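Local coordinates for protein galactose-1-phosphate uridylyltransferase (Pyrobaculum aerophilum str. IM2, PDB 6K9Z) that probably transfers uridylyl groups between UDP-glucose and hexose 1-phosphates such as galactose 1-phosphate, as a zinc-containing member of its family, at residues E180-F185 and T297-A302; C235-V240 and A303-A308; E57-P62 and P72-S77; R212-E217 and P257-Y262. The protein carries 1 engineered substitution. All blocks are in the same frame, centred on the assembly; numbering follows the deposited sequence.

Interaction 1: E180-F185 and T297-A302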
loop_
_atom_site.group_PDB
_atom_site.type_symbol
_atom_site.label_atom_id
_atom_site.label_comp_id
_atom_site.label_asym_id
_atom_site.label_seq_id
_atom_site.Cartn_x
_atom_site.Cartn_y
_atom_site.Cartn_z
ATOM N N GLU A 180 -5.742 -8.249 25.602
ATOM C CA GLU A 180 -6.864 -9.004 26.220
ATOM C C GLU A 180 -8.176 -8.644 25.511
ATOM O O GLU A 180 -8.840 -9.551 24.996
ATOM C CB GLU A 180 -6.914 -8.770 27.730
ATOM C CG GLU A 180 -5.853 -9.552 28.484
ATOM C CD GLU A 180 -5.828 -11.046 28.210
ATOM O OE1 GLU A 180 -6.908 -11.624 27.986
ATOM O OE2 GLU A 180 -4.731 -11.627 28.232
ATOM N N LYS A 181 -8.503 -7.349 25.478
ATOM C CA LYS A 181 -9.774 -6.829 24.903
ATOM C C LYS A 181 -9.889 -7.167 23.413
ATOM O O LYS A 181 -11.003 -7.482 22.968
ATOM C CB LYS A 181 -9.844 -5.310 25.088
ATOM C CG LYS A 181 -11.168 -4.667 24.703
ATOM C CD LYS A 181 -11.107 -3.157 24.628
ATOM C CE LYS A 181 -10.090 -2.539 25.562
ATOM N NZ LYS A 181 -10.677 -1.436 26.360
ATOM N N ARG A 182 -8.783 -7.075 22.676
ATOM C CA ARG A 182 -8.804 -7.349 21.215
ATOM C C ARG A 182 -8.306 -8.769 20.919
ATOM O O ARG A 182 -8.069 -9.059 19.737
ATOM C CB ARG A 182 -7.997 -6.288 20.462
ATOM C CG ARG A 182 -8.722 -4.961 20.303
ATOM C CD ARG A 182 -7.842 -3.894 19.684
ATOM N NE ARG A 182 -6.575 -3.825 20.386
ATOM C CZ ARG A 182 -6.312 -2.997 21.384
ATOM N NH1 ARG A 182 -7.226 -2.136 21.791
ATOM N NH2 ARG A 182 -5.128 -3.026 21.963
ATOM N N LEU A 183 -8.131 -9.613 21.942
ATOM C CA LEU A 183 -7.624 -10.974 21.651
ATOM C C LEU A 183 -8.755 -11.710 20.938
ATOM O O LEU A 183 -9.884 -11.628 21.440
ATOM C CB LEU A 183 -7.256 -11.642 22.983
ATOM C CG LEU A 183 -6.509 -12.973 22.904
ATOM C CD1 LEU A 183 -5.178 -12.865 22.165
ATOM C CD2 LEU A 183 -6.210 -13.476 24.309
ATOM N N VAL A 184 -8.503 -12.417 19.852
ATOM C CA VAL A 184 -9.566 -13.217 19.189
ATOM C C VAL A 184 -9.331 -14.716 19.450
ATOM O O VAL A 184 -10.310 -15.461 19.439
ATOM C CB VAL A 184 -9.691 -12.904 17.701
ATOM C CG1 VAL A 184 -10.072 -11.449 17.504
ATOM C CG2 VAL A 184 -8.445 -13.311 16.952
ATOM N N PHE A 185 -8.080 -15.139 19.686
ATOM C CA PHE A 185 -7.751 -16.562 19.905
ATOM C C PHE A 185 -6.394 -16.660 20.578
ATOM O O PHE A 185 -5.485 -15.847 20.318
ATOM C CB PHE A 185 -7.807 -17.353 18.600
ATOM C CG PHE A 185 -7.348 -18.775 18.764
ATOM C CD1 PHE A 185 -8.171 -19.705 19.374
ATOM C CD2 PHE A 185 -6.092 -19.197 18.341
ATOM C CE1 PHE A 185 -7.769 -21.025 19.546
ATOM C CE2 PHE A 185 -5.663 -20.499 18.593
ATOM C CZ PHE A 185 -6.508 -21.414 19.180
ATOM N N THR A 297 -14.292 0.594 14.950
ATOM C CA THR A 297 -13.103 0.538 15.846
ATOM C C THR A 297 -12.461 -0.836 15.775
ATOM O O THR A 297 -13.152 -1.834 15.637
ATOM C CB THR A 297 -13.430 0.917 17.285
ATOM O OG1 THR A 297 -14.232 -0.125 17.835
ATOM C CG2 THR A 297 -14.112 2.258 17.383
ATOM N N PRO A 298 -11.126 -0.923 15.947
ATOM C CA PRO A 298 -10.452 -2.205 16.145
ATOM C C PRO A 298 -11.089 -3.042 17.263
ATOM O O PRO A 298 -11.067 -4.249 17.165
ATOM C CB PRO A 298 -9.007 -1.784 16.435
ATOM C CG PRO A 298 -8.821 -0.488 15.652
ATOM C CD PRO A 298 -10.176 0.184 15.763
ATOM N N GLU A 299 -11.549 -2.391 18.318
ATOM C CA GLU A 299 -12.168 -3.074 19.494
ATOM C C GLU A 299 -13.478 -3.745 19.070
ATOM O O GLU A 299 -13.685 -4.914 19.404
ATOM C CB GLU A 299 -12.348 -2.085 20.631
ATOM C CG GLU A 299 -11.020 -1.573 21.171
ATOM C CD GLU A 299 -10.345 -0.512 20.301
ATOM O OE1 GLU A 299 -11.057 0.316 19.690
ATOM O OE2 GLU A 299 -9.117 -0.552 20.183
ATOM N N GLU A 300 -14.321 -3.055 18.321
ATOM C CA GLU A 300 -15.581 -3.667 17.822
ATOM C C GLU A 300 -15.229 -4.779 16.827
ATOM O O GLU A 300 -15.843 -5.853 16.895
ATOM C CB GLU A 300 -16.486 -2.632 17.147
ATOM C CG GLU A 300 -17.768 -3.224 16.584
ATOM C CD GLU A 300 -18.822 -2.244 16.072
ATOM O OE1 GLU A 300 -18.781 -1.034 16.434
ATOM O OE2 GLU A 300 -19.698 -2.685 15.305
ATOM N N THR A 301 -14.251 -4.570 15.947
ATOM C CA THR A 301 -13.875 -5.597 14.946
ATOM C C THR A 301 -13.333 -6.850 15.665
ATOM O O THR A 301 -13.745 -7.960 15.311
ATOM C CB THR A 301 -12.999 -4.998 13.842
ATOM O OG1 THR A 301 -13.818 -4.011 13.185
ATOM C CG2 THR A 301 -12.557 -6.096 12.898
ATOM N N ALA A 302 -12.462 -6.698 16.662
ATOM C CA ALA A 302 -12.026 -7.853 17.474
ATOM C C ALA A 302 -13.242 -8.614 18.044
ATOM O O ALA A 302 -13.231 -9.859 18.022
ATOM C CB ALA A 302 -11.110 -7.357 18.538
HETATM O O HOH W 1 -12.970 -5.770 21.857
#
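The first turn of helix 298-309 packs against the turn that leads into the edge strand 183-186, with Arg182 lying over Ala302 and reaching Glu299. Arg182 and Ala302 supply the nearest pair of CA atoms, 5.0 Å apart. Ala302 CB projects toward the turn and meets Arg182 CA at 3.5 Å, with Arg182 CB and CG also against it. Further out, Arg182 CD passes Pro298 CB, and the chain then bends at chi3 (-50°). Its NH1 donates to the anti lone pair of Glu299 OE2 at 2.9 Å, a salt bridge with an N-H...O angle of only 132° and the acceptor 30° out of the guanidinium plane. Arg182 belongs to a type I beta turn, Glu180 to Leu183, and the strand after it opens with a classic beta bulge in which Val184 and Phe185 both face Ala192. Val184 CG1 rests on Ala302 O at 3.6 Å. A water donates to both Lys181 O and Glu299 O. At the helix start, Thr297 OG1 accepts from Glu300 N at 3.0 Å, an N-cap bond. Glu65 of the second subunit pairs with Arg182 NH1, and Arg4 of the second subunit with Glu299 OE2, extending the ion pair across the dimer interface.

Interaction 2: C235-V240 and A303-A308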
loop_
_atom_site.group_PDB
_atom_site.type_symbol
_atom_site.label_atom_id
_atom_site.label_comp_id
_atom_site.label_asym_id
_atom_site.label_seq_id
_atom_site.Cartn_x
_atom_site.Cartn_y
_atom_site.Cartn_z
ATOM N N CYS A 235 -10.371 -19.336 9.511
ATOM C CA CYS A 235 -11.743 -19.882 9.560
ATOM C C CYS A 235 -12.707 -18.772 10.006
ATOM O O CYS A 235 -13.755 -18.572 9.375
ATOM C CB CYS A 235 -11.804 -21.112 10.449
ATOM S SG CYS A 235 -13.474 -21.742 10.736
ATOM N N ALA A 236 -12.335 -18.007 11.028
ATOM C CA ALA A 236 -13.186 -16.922 11.547
ATOM C C ALA A 236 -13.396 -15.862 10.453
ATOM O O ALA A 236 -14.521 -15.391 10.292
ATOM C CB ALA A 236 -12.563 -16.308 12.753
ATOM N N LEU A 237 -12.355 -15.530 9.702
ATOM C CA LEU A 237 -12.440 -14.464 8.670
ATOM C C LEU A 237 -13.378 -14.959 7.586
ATOM O O LEU A 237 -14.113 -14.110 7.064
ATOM C CB LEU A 237 -11.063 -14.092 8.103
ATOM C CG LEU A 237 -10.188 -13.352 9.105
ATOM C CD1 LEU A 237 -8.855 -12.933 8.497
ATOM C CD2 LEU A 237 -10.897 -12.124 9.634
ATOM N N LYS A 238 -13.372 -16.266 7.308
ATOM C CA LYS A 238 -14.131 -16.872 6.193
ATOM C C LYS A 238 -15.614 -16.651 6.439
ATOM O O LYS A 238 -16.376 -16.595 5.449
ATOM C CB LYS A 238 -13.794 -18.354 6.060
ATOM C CG LYS A 238 -13.808 -18.915 4.657
ATOM C CD LYS A 238 -13.375 -20.368 4.609
ATOM C CE LYS A 238 -13.455 -20.960 3.220
ATOM N NZ LYS A 238 -14.069 -22.302 3.224
ATOM N N GLN A 239 -16.048 -16.572 7.705
ATOM C CA GLN A 239 -17.505 -16.406 7.980
ATOM C C GLN A 239 -17.873 -15.090 8.684
ATOM O O GLN A 239 -19.074 -14.772 8.689
ATOM C CB GLN A 239 -18.050 -17.551 8.838
ATOM C CG GLN A 239 -17.090 -18.711 9.047
ATOM C CD GLN A 239 -17.502 -19.552 10.231
ATOM O OE1 GLN A 239 -18.680 -19.842 10.434
ATOM N NE2 GLN A 239 -16.527 -19.944 11.032
ATOM N N VAL A 240 -16.918 -14.344 9.246
ATOM C CA VAL A 240 -17.313 -13.126 10.010
ATOM C C VAL A 240 -18.202 -12.251 9.128
ATOM O O VAL A 240 -19.068 -11.614 9.668
ATOM C CB VAL A 240 -16.098 -12.356 10.565
ATOM C CG1 VAL A 240 -15.215 -11.812 9.455
ATOM C CG2 VAL A 240 -16.540 -11.239 11.502
ATOM N N ALA A 303 -14.230 -7.926 18.598
ATOM C CA ALA A 303 -15.386 -8.591 19.252
ATOM C C ALA A 303 -16.118 -9.433 18.198
ATOM O O ALA A 303 -16.548 -10.592 18.490
ATOM C CB ALA A 303 -16.315 -7.567 19.884
ATOM N N ARG A 304 -16.298 -8.865 17.002
ATOM C CA ARG A 304 -17.038 -9.552 15.901
ATOM C C ARG A 304 -16.260 -10.766 15.389
ATOM O O ARG A 304 -16.847 -11.862 15.182
ATOM C CB ARG A 304 -17.297 -8.614 14.724
ATOM C CG ARG A 304 -18.397 -7.616 14.999
ATOM C CD ARG A 304 -18.490 -6.675 13.811
ATOM N NE ARG A 304 -18.937 -7.271 12.529
ATOM C CZ ARG A 304 -18.169 -7.508 11.429
ATOM N NH1 ARG A 304 -16.863 -7.232 11.420
ATOM N NH2 ARG A 304 -18.748 -8.028 10.339
ATOM N N ILE A 305 -14.949 -10.611 15.212
ATOM C CA ILE A 305 -14.085 -11.746 14.765
ATOM C C ILE A 305 -14.163 -12.834 15.830
ATOM O O ILE A 305 -14.348 -14.002 15.474
ATOM C CB ILE A 305 -12.639 -11.288 14.501
ATOM C CG1 ILE A 305 -12.588 -10.308 13.330
ATOM C CG2 ILE A 305 -11.703 -12.468 14.297
ATOM C CD1 ILE A 305 -11.237 -9.765 13.077
ATOM N N LYS A 306 -13.992 -12.451 17.084
ATOM C CA LYS A 306 -13.970 -13.436 18.198
ATOM C C LYS A 306 -15.294 -14.199 18.228
ATOM O O LYS A 306 -15.248 -15.470 18.411
ATOM C CB LYS A 306 -13.622 -12.779 19.529
ATOM C CG LYS A 306 -13.395 -13.754 20.691
ATOM C CD LYS A 306 -13.205 -12.952 21.936
ATOM C CE LYS A 306 -12.184 -13.539 22.859
ATOM N NZ LYS A 306 -12.806 -14.665 23.580
ATOM N N ALA A 307 -16.430 -13.529 18.058
ATOM C CA ALA A 307 -17.761 -14.182 18.110
ATOM C C ALA A 307 -17.806 -15.207 16.971
ATOM O O ALA A 307 -18.271 -16.373 17.209
ATOM C CB ALA A 307 -18.883 -13.163 18.024
ATOM N N ALA A 308 -17.376 -14.808 15.761
ATOM C CA ALA A 308 -17.416 -15.694 14.574
ATOM C C ALA A 308 -16.505 -16.897 14.816
ATOM O O ALA A 308 -16.836 -18.033 14.389
ATOM C CB ALA A 308 -17.002 -14.971 13.304
#
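Val240 and Ala308 supply the nearest pair of CA atoms, 5.2 Å apart, and Val240 can be traced outward from there. Its CB lies 3.9 Å from Ala308 CB, which also touches Val240 CA. One branch continues the contact: CG2, anti to the backbone N, reaches Arg304 O at 3.7 Å and approaches Ile305 N and CG1. The same methyl sits 3.8 Å above one face of the Arg304 guanidinium, offset toward its rim. Arg304 NH1 is also hydrogen-bonded to His202 of strand 202-208, which ties this guanidinium to the sheet. The helical segments 235-240 and 303-308 cross with local axes 8.6 Å apart at closest approach and 105° between their N-to-C directions, and His202 also touches Leu237, Val240 and Ile305. Small residues face the crossing: Ala236 CB meets Ile305 O at 4.0 Å and Ile305 CG2 at a similar separation, while Ala236 O faces Ala308 CB. Deeper, Leu237 CD2 touches Ile305 CD1 at 4.2 Å, the two side chains crossing at a slant. Cys235 forms a disulfide with Cys312, a covalent tie between helix 220-240 and the chain just after helix 298-309.

Interaction 3: E57-P62 and P72-S77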
loop_
_atom_site.group_PDB
_atom_site.type_symbol
_atom_site.label_atom_id
_atom_site.label_comp_id
_atom_site.label_asym_id
_atom_site.label_seq_id
_atom_site.Cartn_x
_atom_site.Cartn_y
_atom_site.Cartn_z
ATOM N N GLU A 57 18.953 -16.472 -9.175
ATOM C CA GLU A 57 20.332 -16.807 -8.741
ATOM C C GLU A 57 21.338 -16.089 -9.647
ATOM O O GLU A 57 22.427 -15.757 -9.157
ATOM C CB GLU A 57 20.545 -18.320 -8.776
ATOM C CG GLU A 57 21.925 -18.740 -8.312
ATOM C CD GLU A 57 22.094 -18.802 -6.805
ATOM O OE1 GLU A 57 21.138 -18.443 -6.093
ATOM O OE2 GLU A 57 23.184 -19.200 -6.350
ATOM N N ASN A 58 21.005 -15.907 -10.928
ATOM C CA ASN A 58 21.975 -15.289 -11.869
ATOM C C ASN A 58 21.345 -14.079 -12.572
ATOM O O ASN A 58 21.066 -14.173 -13.780
ATOM C CB ASN A 58 22.439 -16.323 -12.895
ATOM C CG ASN A 58 23.350 -15.742 -13.951
ATOM O OD1 ASN A 58 24.217 -14.934 -13.643
ATOM N ND2 ASN A 58 23.160 -16.151 -15.193
ATOM N N PRO A 59 21.146 -12.987 -11.831
ATOM C CA PRO A 59 20.563 -11.766 -12.393
ATOM C C PRO A 59 21.561 -11.034 -13.301
ATOM O O PRO A 59 22.744 -11.105 -13.046
ATOM C CB PRO A 59 20.304 -10.914 -11.149
ATOM C CG PRO A 59 21.506 -11.195 -10.300
ATOM C CD PRO A 59 21.806 -12.657 -10.560
ATOM N N PRO A 60 21.057 -10.347 -14.326
ATOM C CA PRO A 60 21.936 -9.592 -15.210
ATOM C C PRO A 60 22.496 -8.333 -14.516
ATOM O O PRO A 60 22.066 -7.951 -13.402
ATOM C CB PRO A 60 21.037 -9.235 -16.396
ATOM C CG PRO A 60 19.682 -9.127 -15.745
ATOM C CD PRO A 60 19.634 -10.171 -14.662
ATOM N N GLU A 61 23.421 -7.681 -15.231
ATOM C CA GLU A 61 23.944 -6.356 -14.827
ATOM C C GLU A 61 22.757 -5.392 -14.740
ATOM O O GLU A 61 21.932 -5.304 -15.652
ATOM C CB GLU A 61 25.050 -5.909 -15.787
ATOM C CG GLU A 61 25.523 -4.487 -15.538
ATOM C CD GLU A 61 26.665 -4.034 -16.439
ATOM O OE1 GLU A 61 27.570 -4.863 -16.714
ATOM O OE2 GLU A 61 26.645 -2.852 -16.877
ATOM N N PRO A 62 22.569 -4.696 -13.601
ATOM C CA PRO A 62 21.457 -3.750 -13.494
ATOM C C PRO A 62 21.587 -2.487 -14.362
ATOM O O PRO A 62 22.687 -2.060 -14.654
ATOM C CB PRO A 62 21.390 -3.441 -11.989
ATOM C CG PRO A 62 22.730 -3.816 -11.410
ATOM C CD PRO A 62 23.334 -4.837 -12.351
ATOM N N PRO A 72 21.612 -5.694 -8.080
ATOM C CA PRO A 72 21.272 -6.918 -8.798
ATOM C C PRO A 72 20.073 -7.611 -8.134
ATOM O O PRO A 72 19.997 -7.647 -6.929
ATOM C CB PRO A 72 22.536 -7.784 -8.692
ATOM C CG PRO A 72 23.643 -6.773 -8.590
ATOM C CD PRO A 72 23.038 -5.671 -7.745
ATOM N N ALA A 73 19.167 -8.112 -8.969
ATOM C CA ALA A 73 17.946 -8.853 -8.560
ATOM C C ALA A 73 18.344 -10.279 -8.205
ATOM O O ALA A 73 17.836 -11.267 -8.778
ATOM C CB ALA A 73 16.927 -8.797 -9.644
ATOM N N ARG A 74 19.218 -10.387 -7.212
ATOM C CA ARG A 74 19.823 -11.664 -6.782
ATOM C C ARG A 74 18.982 -12.281 -5.656
ATOM O O ARG A 74 18.815 -11.627 -4.608
ATOM C CB ARG A 74 21.256 -11.413 -6.299
ATOM C CG ARG A 74 21.993 -12.634 -5.782
ATOM C CD ARG A 74 21.957 -13.800 -6.731
ATOM N NE ARG A 74 22.693 -14.966 -6.230
ATOM C CZ ARG A 74 24.003 -15.097 -6.279
ATOM N NH1 ARG A 74 24.736 -14.141 -6.818
ATOM N NH2 ARG A 74 24.586 -16.171 -5.792
ATOM N N GLY A 75 18.530 -13.512 -5.860
ATOM C CA GLY A 75 17.630 -14.193 -4.920
ATOM C C GLY A 75 16.864 -15.320 -5.558
ATOM O O GLY A 75 17.358 -15.916 -6.538
ATOM N N SER A 76 15.767 -15.705 -4.918
ATOM C CA SER A 76 14.888 -16.807 -5.367
ATOM C C SER A 76 13.465 -16.334 -5.175
ATOM O O SER A 76 13.166 -15.679 -4.140
ATOM C CB SER A 76 15.082 -18.099 -4.620
ATOM O OG SER A 76 16.427 -18.450 -4.586
ATOM N N SER A 77 12.622 -16.686 -6.121
ATOM C CA SER A 77 11.155 -16.492 -6.026
ATOM C C SER A 77 10.527 -17.879 -6.152
ATOM O O SER A 77 10.815 -18.563 -7.149
ATOM C CB SER A 77 10.677 -15.566 -7.051
ATOM O OG SER A 77 9.271 -15.538 -7.011
HETATM O O HOH W 2 19.912 -7.520 -11.833
#
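Segments 57-62 and 72-75 run in nearly opposite directions, 159° apart, with Glu57 beside Gly75, Pro59 beside Ala73 and Pro62 beside Pro72. Arg74 and Glu57 point the same way side by side: CG of each is anti to its backbone N, and each chain then bends at chi2. Arg74 NH2 makes a weak, long hydrogen bond of 3.4 Å to Glu57 OE2, part of a salt bridge whose carboxylate and guanidinium planes are 64° apart. Glu57 O lies 3.0 Å above one face of the same guanidinium, offset toward its rim; Arg74 NE is close to this oxygen, but the angle is too poor for a hydrogen bond.

Ala73 is the centre of an inverse gamma turn, and the chain beyond it enters strand 76-81 of the nine-stranded antiparallel sheet, where Ser77 pairs with Asn50 of the UDP pocket. Backbone hydrogen bonds between Thr56 and both Ala73 and Gly75 hold the start of this passage to the preceding loop.

Prolines fill the rest of the contact. Pro59 meets the partner through its ring, CB lying 3.4 Å from Ala73 O and CG 3.9 Å from Pro72 CB. Its CD lies against Arg74 CD. Farther along, Pro62 CG approaches Pro72 CD at 4.1 Å, the rings crossing at a slant. A water links the two segments, donating to Pro60 O at 2.7 Å and accepting from Ala73 N. Strand 2-5 borders this end, Glu2 touching Pro62 and Ile3 touching Ala73.

Interaction 4: R212-E217 and P257-Y262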
loop_
_atom_site.group_PDB
_atom_site.type_symbol
_atom_site.label_atom_id
_atom_site.label_comp_id
_atom_site.label_asym_id
_atom_site.label_seq_id
_atom_site.Cartn_x
_atom_site.Cartn_y
_atom_site.Cartn_z
ATOM N N ARG A 212 10.463 -15.070 19.794
ATOM C CA ARG A 212 11.147 -15.705 18.653
ATOM C C ARG A 212 11.244 -14.644 17.566
ATOM O O ARG A 212 10.245 -13.908 17.407
ATOM C CB ARG A 212 10.298 -16.845 18.128
ATOM C CG ARG A 212 9.924 -17.891 19.180
ATOM C CD ARG A 212 11.082 -18.667 19.635
ATOM N NE ARG A 212 10.664 -19.861 20.393
ATOM C CZ ARG A 212 11.484 -20.561 21.153
ATOM N NH1 ARG A 212 12.725 -20.149 21.319
ATOM N NH2 ARG A 212 11.070 -21.636 21.795
ATOM N N SER A 213 12.355 -14.589 16.847
ATOM C CA SER A 213 12.498 -13.610 15.738
ATOM C C SER A 213 12.647 -14.261 14.363
ATOM O O SER A 213 12.467 -13.510 13.353
ATOM C CB SER A 213 13.651 -12.664 16.022
ATOM O OG SER A 213 14.824 -13.369 16.335
ATOM N N LEU A 214 12.996 -15.547 14.274
ATOM C CA LEU A 214 13.078 -16.277 12.991
ATOM C C LEU A 214 12.132 -17.462 13.057
ATOM O O LEU A 214 12.047 -18.121 14.083
ATOM C CB LEU A 214 14.496 -16.763 12.665
ATOM C CG LEU A 214 15.563 -15.707 12.433
ATOM C CD1 LEU A 214 16.926 -16.406 12.361
ATOM C CD2 LEU A 214 15.303 -14.862 11.202
ATOM N N LEU A 215 11.476 -17.748 11.925
ATOM C CA LEU A 215 10.600 -18.927 11.787
ATOM C C LEU A 215 11.381 -20.188 12.171
ATOM O O LEU A 215 10.789 -21.175 12.647
ATOM C CB LEU A 215 10.112 -18.979 10.330
ATOM C CG LEU A 215 9.097 -20.075 10.005
ATOM C CD1 LEU A 215 7.757 -19.785 10.650
ATOM C CD2 LEU A 215 8.951 -20.210 8.503
ATOM N N THR A 216 12.673 -20.199 11.881
ATOM C CA THR A 216 13.540 -21.385 12.088
ATOM C C THR A 216 13.850 -21.602 13.570
ATOM O O THR A 216 14.354 -22.696 13.880
ATOM C CB THR A 216 14.808 -21.251 11.242
ATOM O OG1 THR A 216 15.350 -19.962 11.498
ATOM C CG2 THR A 216 14.481 -21.358 9.764
ATOM N N GLU A 217 13.520 -20.669 14.445
ATOM C CA GLU A 217 13.682 -20.866 15.901
ATOM C C GLU A 217 12.511 -21.651 16.457
ATOM O O GLU A 217 12.625 -22.093 17.626
ATOM C CB GLU A 217 13.721 -19.560 16.658
ATOM C CG GLU A 217 14.993 -18.762 16.484
ATOM C CD GLU A 217 14.826 -17.436 17.190
ATOM O OE1 GLU A 217 14.064 -16.621 16.688
ATOM O OE2 GLU A 217 15.370 -17.270 18.314
ATOM N N PRO A 257 20.870 -13.812 8.854
ATOM C CA PRO A 257 20.537 -15.174 9.287
ATOM C C PRO A 257 20.386 -15.323 10.806
ATOM O O PRO A 257 20.314 -16.490 11.240
ATOM C CB PRO A 257 21.805 -15.944 8.897
ATOM C CG PRO A 257 22.884 -14.936 9.191
ATOM C CD PRO A 257 22.300 -13.550 8.969
ATOM N N ARG A 258 20.368 -14.217 11.561
ATOM C CA ARG A 258 20.538 -14.330 13.043
ATOM C C ARG A 258 19.361 -13.769 13.830
ATOM O O ARG A 258 18.818 -12.680 13.549
ATOM C CB ARG A 258 21.885 -13.801 13.529
ATOM C CG ARG A 258 22.060 -12.304 13.622
ATOM C CD ARG A 258 23.503 -11.964 14.021
ATOM N NE ARG A 258 24.493 -12.468 13.056
ATOM C CZ ARG A 258 24.734 -11.912 11.876
ATOM N NH1 ARG A 258 24.096 -10.816 11.530
ATOM N NH2 ARG A 258 25.617 -12.414 11.042
ATOM N N PRO A 259 18.947 -14.532 14.863
ATOM C CA PRO A 259 17.977 -14.047 15.821
ATOM C C PRO A 259 18.305 -12.631 16.332
ATOM O O PRO A 259 19.497 -12.257 16.484
ATOM C CB PRO A 259 17.994 -15.083 16.934
ATOM C CG PRO A 259 18.407 -16.367 16.232
ATOM C CD PRO A 259 19.344 -15.917 15.131
ATOM N N THR A 260 17.241 -11.893 16.638
ATOM C CA THR A 260 17.301 -10.531 17.220
ATOM C C THR A 260 16.585 -10.483 18.570
ATOM O O THR A 260 15.467 -10.897 18.626
ATOM C CB THR A 260 16.612 -9.496 16.342
ATOM O OG1 THR A 260 15.268 -9.898 16.073
ATOM C CG2 THR A 260 17.327 -9.360 15.020
ATOM N N GLN A 261 17.199 -9.834 19.560
ATOM C CA GLN A 261 16.587 -9.609 20.893
ATOM C C GLN A 261 15.453 -8.578 20.785
ATOM O O GLN A 261 14.569 -8.625 21.638
ATOM C CB GLN A 261 17.658 -9.130 21.875
ATOM C CG GLN A 261 18.523 -10.255 22.411
ATOM C CD GLN A 261 19.598 -9.698 23.333
ATOM O OE1 GLN A 261 20.195 -8.645 23.073
ATOM N NE2 GLN A 261 19.815 -10.371 24.451
ATOM N N TYR A 262 15.478 -7.686 19.791
ATOM C CA TYR A 262 14.663 -6.437 19.774
ATOM C C TYR A 262 13.483 -6.572 18.813
ATOM O O TYR A 262 12.551 -5.714 18.861
ATOM C CB TYR A 262 15.484 -5.219 19.354
ATOM C CG TYR A 262 16.241 -5.373 18.058
ATOM C CD1 TYR A 262 17.535 -5.881 18.061
ATOM C CD2 TYR A 262 15.666 -5.020 16.840
ATOM C CE1 TYR A 262 18.250 -6.040 16.891
ATOM C CE2 TYR A 262 16.367 -5.203 15.658
ATOM C CZ TYR A 262 17.653 -5.701 15.693
ATOM O OH TYR A 262 18.365 -5.874 14.549
#
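Pro259 is met by Ser213, Leu214 and Glu217. Leu214 comes at about a right angle: its CD1 contacts Pro259 CD at 3.7 Å and also rests on Pro257 O. Glu217 crosses the ring at a slant, with its carboxylate carbon near Pro259 CG and OE2 3.7 Å from Pro259 CB. Ser213 points toward the partner with OG between the backbone N and the carbonyl carbon (chi1 52°), which places that oxygen 3.3 Å from Pro259 CA and in line with the next backbone amide. Thr260 N donates to Ser213 OG at 2.8 Å, with an N-H...O angle of 166°. Ser213 CB in turn lies 3.2 Å from Thr260 OG1.

The extended Glu217 side chain also reaches residues of its own segment: OE1 accepts from Ser213 N at 2.7 Å, met nearly head-on to the C-O bond, and from Leu214 N at 2.8 Å through its anti lone pair. Together with the short 3-10 segment 215-217, these bonds shape the loop between strand 202-208 and helix 220-240. The partner loop joins strands 247-252 and 266-271, and a cis peptide bond precedes its Pro257.

The side chain of Ser213 lies about 5 Å from that of His211, a zinc ligand of the second metal site, and His211 NE2 is hydrogen-bonded to Thr260 O. The chemistry implies a second-shell arrangement: the same Thr260 is gripped at N by Ser213 and at O by a zinc-binding histidine, which probably helps fix that imidazole, while the two donors to OE1 would favour a charged Glu217 carboxylate.

Interaction 3 lies in the N-terminal half of the chain and closes before the others open; interactions 1, 2 and 4 all lie in the C-terminal half. Interactions 1 and 2 share helix 298-309, with centres 11 Å apart, and touch through Val184 CG1 and Ile305 CG2 (3.7 Å), so this helix joins the edge strand 183-186 to helix 220-240. Their segments alternate along the chain, while interaction 4 is nested within the loop closed by interaction 1. Interactions 1 and 3 are 42 Å apart between centres, on opposite sides of the chain's centre, yet both reach the nine-stranded antiparallel sheet. That sheet therefore spans both halves of the protein; interaction 4 joins two loops near the protein's second zinc site.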